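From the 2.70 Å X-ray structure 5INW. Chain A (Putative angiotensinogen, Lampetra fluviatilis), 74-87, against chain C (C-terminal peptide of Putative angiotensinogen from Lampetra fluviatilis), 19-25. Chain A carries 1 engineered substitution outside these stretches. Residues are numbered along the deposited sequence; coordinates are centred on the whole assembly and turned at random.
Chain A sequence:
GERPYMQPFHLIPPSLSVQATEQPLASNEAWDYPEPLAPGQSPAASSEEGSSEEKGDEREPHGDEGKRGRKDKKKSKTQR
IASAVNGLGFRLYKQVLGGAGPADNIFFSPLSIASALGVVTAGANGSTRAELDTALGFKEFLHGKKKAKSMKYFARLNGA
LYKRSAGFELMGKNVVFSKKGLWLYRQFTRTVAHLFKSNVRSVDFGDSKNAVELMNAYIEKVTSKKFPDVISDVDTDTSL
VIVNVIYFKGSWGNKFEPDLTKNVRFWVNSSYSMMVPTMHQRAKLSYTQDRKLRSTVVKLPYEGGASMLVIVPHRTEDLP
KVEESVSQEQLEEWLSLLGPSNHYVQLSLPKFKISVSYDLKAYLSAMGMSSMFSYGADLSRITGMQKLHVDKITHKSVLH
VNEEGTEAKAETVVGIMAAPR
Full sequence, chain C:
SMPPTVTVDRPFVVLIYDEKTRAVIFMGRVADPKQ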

# COMPACT_ATOMS: atom_id res chain seq x y z
N LYS A 74 -12.05 15.90 1.23
CA LYS A 74 -13.30 16.40 1.90
C LYS A 74 -13.05 17.02 3.29
O LYS A 74 -12.13 16.63 4.00
CB LYS A 74 -14.37 15.30 1.98
CG LYS A 74 -15.03 15.00 0.64
CD LYS A 74 -16.54 15.18 0.68
CE LYS A 74 -17.12 15.20 -0.73
NZ LYS A 74 -18.51 14.69 -0.74
N LYS A 75 -13.91 17.99 3.63
CA LYS A 75 -13.80 18.86 4.84
C LYS A 75 -12.89 18.43 6.06
O LYS A 75 -12.16 19.26 6.59
CB LYS A 75 -15.20 19.28 5.36
CG LYS A 75 -16.23 19.69 4.31
CD LYS A 75 -17.14 18.49 4.04
CE LYS A 75 -18.04 18.76 2.86
NZ LYS A 75 -19.23 17.87 2.91
N SER A 76 -12.95 17.19 6.53
CA SER A 76 -12.31 16.81 7.81
C SER A 76 -10.79 16.84 7.75
O SER A 76 -10.24 16.72 6.68
CB SER A 76 -12.72 15.39 8.20
OG SER A 76 -12.03 14.93 9.37
N LYS A 77 -10.12 16.93 8.90
CA LYS A 77 -8.63 17.05 8.91
C LYS A 77 -8.02 15.71 8.43
O LYS A 77 -7.24 15.69 7.49
CB LYS A 77 -8.07 17.47 10.30
CG LYS A 77 -8.41 18.90 10.75
CD LYS A 77 -9.78 19.02 11.45
CE LYS A 77 -10.08 20.43 11.92
NZ LYS A 77 -11.54 20.55 12.18
N THR A 78 -8.42 14.60 9.07
CA THR A 78 -7.99 13.24 8.69
C THR A 78 -8.28 12.89 7.23
O THR A 78 -7.48 12.25 6.57
CB THR A 78 -8.65 12.18 9.60
OG1 THR A 78 -10.04 12.48 9.76
CG2 THR A 78 -7.96 12.15 10.97
N GLN A 79 -9.44 13.34 6.74
CA GLN A 79 -9.83 13.16 5.34
C GLN A 79 -8.92 13.87 4.32
O GLN A 79 -8.63 13.29 3.29
CB GLN A 79 -11.29 13.56 5.12
CG GLN A 79 -12.24 12.59 5.83
CD GLN A 79 -13.69 13.05 5.89
OE1 GLN A 79 -13.99 14.22 5.69
NE2 GLN A 79 -14.58 12.14 6.21
N ARG A 80 -8.45 15.08 4.63
CA ARG A 80 -7.51 15.82 3.78
C ARG A 80 -6.17 15.12 3.63
O ARG A 80 -5.65 15.01 2.51
CB ARG A 80 -7.26 17.25 4.28
CG ARG A 80 -8.48 18.19 4.09
CD ARG A 80 -8.18 19.69 4.34
NE ARG A 80 -9.31 20.41 4.93
CZ ARG A 80 -9.43 20.81 6.21
NH1 ARG A 80 -8.49 20.59 7.14
NH2 ARG A 80 -10.54 21.45 6.59
N ILE A 81 -5.62 14.66 4.73
CA ILE A 81 -4.34 13.91 4.71
C ILE A 81 -4.50 12.52 4.06
O ILE A 81 -3.59 12.05 3.37
CB ILE A 81 -3.66 13.88 6.09
CG1 ILE A 81 -2.33 13.09 6.08
CG2 ILE A 81 -4.58 13.30 7.14
CD1 ILE A 81 -1.26 13.64 5.14
N ALA A 82 -5.66 11.89 4.24
CA ALA A 82 -5.96 10.63 3.58
C ALA A 82 -5.96 10.79 2.06
O ALA A 82 -5.47 9.93 1.33
CB ALA A 82 -7.30 10.08 4.08
N SER A 83 -6.49 11.91 1.57
CA SER A 83 -6.53 12.19 0.10
C SER A 83 -5.20 12.62 -0.46
O SER A 83 -4.97 12.41 -1.63
CB SER A 83 -7.55 13.26 -0.24
OG SER A 83 -7.43 14.31 0.69
N ALA A 84 -4.34 13.21 0.38
CA ALA A 84 -2.97 13.48 0.02
C ALA A 84 -2.25 12.20 -0.21
O ALA A 84 -1.53 12.07 -1.19
CB ALA A 84 -2.25 14.27 1.11
N VAL A 85 -2.44 11.27 0.72
CA VAL A 85 -1.79 9.97 0.68
C VAL A 85 -2.35 9.20 -0.47
O VAL A 85 -1.60 8.57 -1.20
CB VAL A 85 -1.96 9.20 2.01
CG1 VAL A 85 -1.59 7.75 1.89
CG2 VAL A 85 -1.09 9.83 3.08
N ASN A 86 -3.65 9.26 -0.67
CA ASN A 86 -4.26 8.65 -1.84
C ASN A 86 -3.70 9.27 -3.10
O ASN A 86 -3.36 8.54 -4.03
CB ASN A 86 -5.77 8.79 -1.83
CG ASN A 86 -6.39 7.98 -0.75
OD1 ASN A 86 -5.75 7.16 -0.06
ND2 ASN A 86 -7.65 8.21 -0.55
N GLY A 87 -3.58 10.59 -3.10
CA GLY A 87 -3.00 11.33 -4.21
C GLY A 87 -1.63 10.80 -4.59
O GLY A 87 -1.39 10.50 -5.74
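Chain C, residues 19-25: EKTRAVI

Residues 19-25 of chain C, from the C-terminal peptide of the putative angiotensinogen, lie along one side of the chain A helix that begins at A:Lys77 and runs through A:Gly87. C:Glu19, C:Lys20 and C:Thr21 have helical phi/psi without the regular bonds of a helix; C:Arg22 takes positive torsions (50/32), and the chain is extended at C:Ala23 and C:Val24 as it passes into a strand. The two chains advance in the same sense: the CA of A:Gln79 is 5.0 Å from the CA of C:Thr21, the CA of A:Ala82 is 4.9 Å from the CA of C:Ala23, and the CA of A:Asn86 is 5.9 Å from the CA of C:Val24. Together the stretches bury 399 Å².

Three hydrogen bonds cross the contact, all between chain A side-chain amides and chain C backbone. A:Gln79 (chi1 m, chi2 t) starts sideways, but its end comes nearer, and NE2 donates to O of C:Lys20 at 3.0 Å. Its other amide atom, OE1, accepts from N of A:Ser76 at 3.3 Å, so this one side chain ties the start of the helix to the peptide. A:Asn86, whose CA-to-CB bond points toward chain C, makes a two-point clamp: ND2 donates to O of C:Arg22 at 2.9 Å, and OD1 accepts from N of C:Val24 at 2.9 Å. The clamp thus spans C:Ala23, binding the carbonyl before it and the amide after it.

Between these polar anchors A:Ala82 packs closely against the peptide. Its CB lies 3.9 Å from CB of C:Ala23, an apolar contact, and 3.5 Å from O of C:Thr21. C:Thr21 is buried here; its CG2 comes within 4.3 Å of OG1 of A:Thr78, one helical turn before A:Ala82. Within chain C, N of C:Ala23 donates a weak hydrogen bond to OG1 of C:Thr21 at 3.4 Å, bridging the turn at C:Arg22.

The charged groups lie at the margin. The end of the C:Arg22 side chain comes nearer to chain A, and its NH1 is 3.8 Å from CD of A:Lys74, which approaches the guanidinium obliquely. NZ of A:Lys74 is 4.0 Å from the same NH1, a pairing of like charges, so this approach offers no electrostatic attraction between the two groups. At the other end of the contact, C:Ile25 turns its CA-to-CB bond away from the helix and makes no contact with it.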

# COMPACT_ATOMS: atom_id res chain seq x y z
N GLU C 19 -13.89 3.47 5.03
CA GLU C 19 -15.06 4.25 4.67
C GLU C 19 -15.09 5.63 5.29
O GLU C 19 -15.23 6.57 4.54
CB GLU C 19 -16.33 3.51 4.98
CG GLU C 19 -16.48 2.30 4.09
CD GLU C 19 -17.38 1.27 4.68
OE1 GLU C 19 -18.33 1.64 5.39
OE2 GLU C 19 -17.14 0.06 4.43
N LYS C 20 -14.92 5.78 6.60
CA LYS C 20 -15.01 7.11 7.24
C LYS C 20 -13.99 8.05 6.65
O LYS C 20 -14.37 9.11 6.20
CB LYS C 20 -14.80 7.08 8.75
CG LYS C 20 -15.94 6.42 9.51
CD LYS C 20 -15.56 6.07 10.97
CE LYS C 20 -16.28 4.83 11.50
NZ LYS C 20 -15.76 3.50 11.02
N THR C 21 -12.72 7.67 6.61
CA THR C 21 -11.67 8.57 6.05
C THR C 21 -11.45 8.52 4.53
O THR C 21 -10.70 9.31 4.00
CB THR C 21 -10.31 8.35 6.76
OG1 THR C 21 -9.82 7.04 6.48
CG2 THR C 21 -10.46 8.50 8.24
N ARG C 22 -12.10 7.59 3.83
CA ARG C 22 -11.81 7.29 2.43
C ARG C 22 -10.33 7.08 2.15
O ARG C 22 -9.85 7.32 1.05
CB ARG C 22 -12.46 8.32 1.50
CG ARG C 22 -13.97 8.05 1.38
CD ARG C 22 -14.78 9.28 0.99
NE ARG C 22 -16.17 9.33 1.44
CZ ARG C 22 -17.01 10.34 1.13
NH1 ARG C 22 -16.59 11.36 0.35
NH2 ARG C 22 -18.27 10.33 1.58
N ALA C 23 -9.62 6.54 3.14
CA ALA C 23 -8.19 6.30 3.04
C ALA C 23 -7.99 5.01 2.31
O ALA C 23 -8.49 3.94 2.72
CB ALA C 23 -7.53 6.22 4.41
N VAL C 24 -7.22 5.08 1.23
CA VAL C 24 -6.88 3.90 0.48
C VAL C 24 -5.62 3.31 1.07
O VAL C 24 -4.58 3.95 1.17
CB VAL C 24 -6.69 4.21 -0.96
CG1 VAL C 24 -6.28 2.93 -1.69
CG2 VAL C 24 -7.97 4.77 -1.48
N ILE C 25 -5.75 2.04 1.41
CA ILE C 25 -4.75 1.31 2.13
C ILE C 25 -3.93 0.44 1.20
O ILE C 25 -2.74 0.29 1.43
CB ILE C 25 -5.44 0.45 3.19
CG1 ILE C 25 -6.32 1.34 4.05
CG2 ILE C 25 -4.42 -0.28 4.08
CD1 ILE C 25 -7.22 0.57 4.95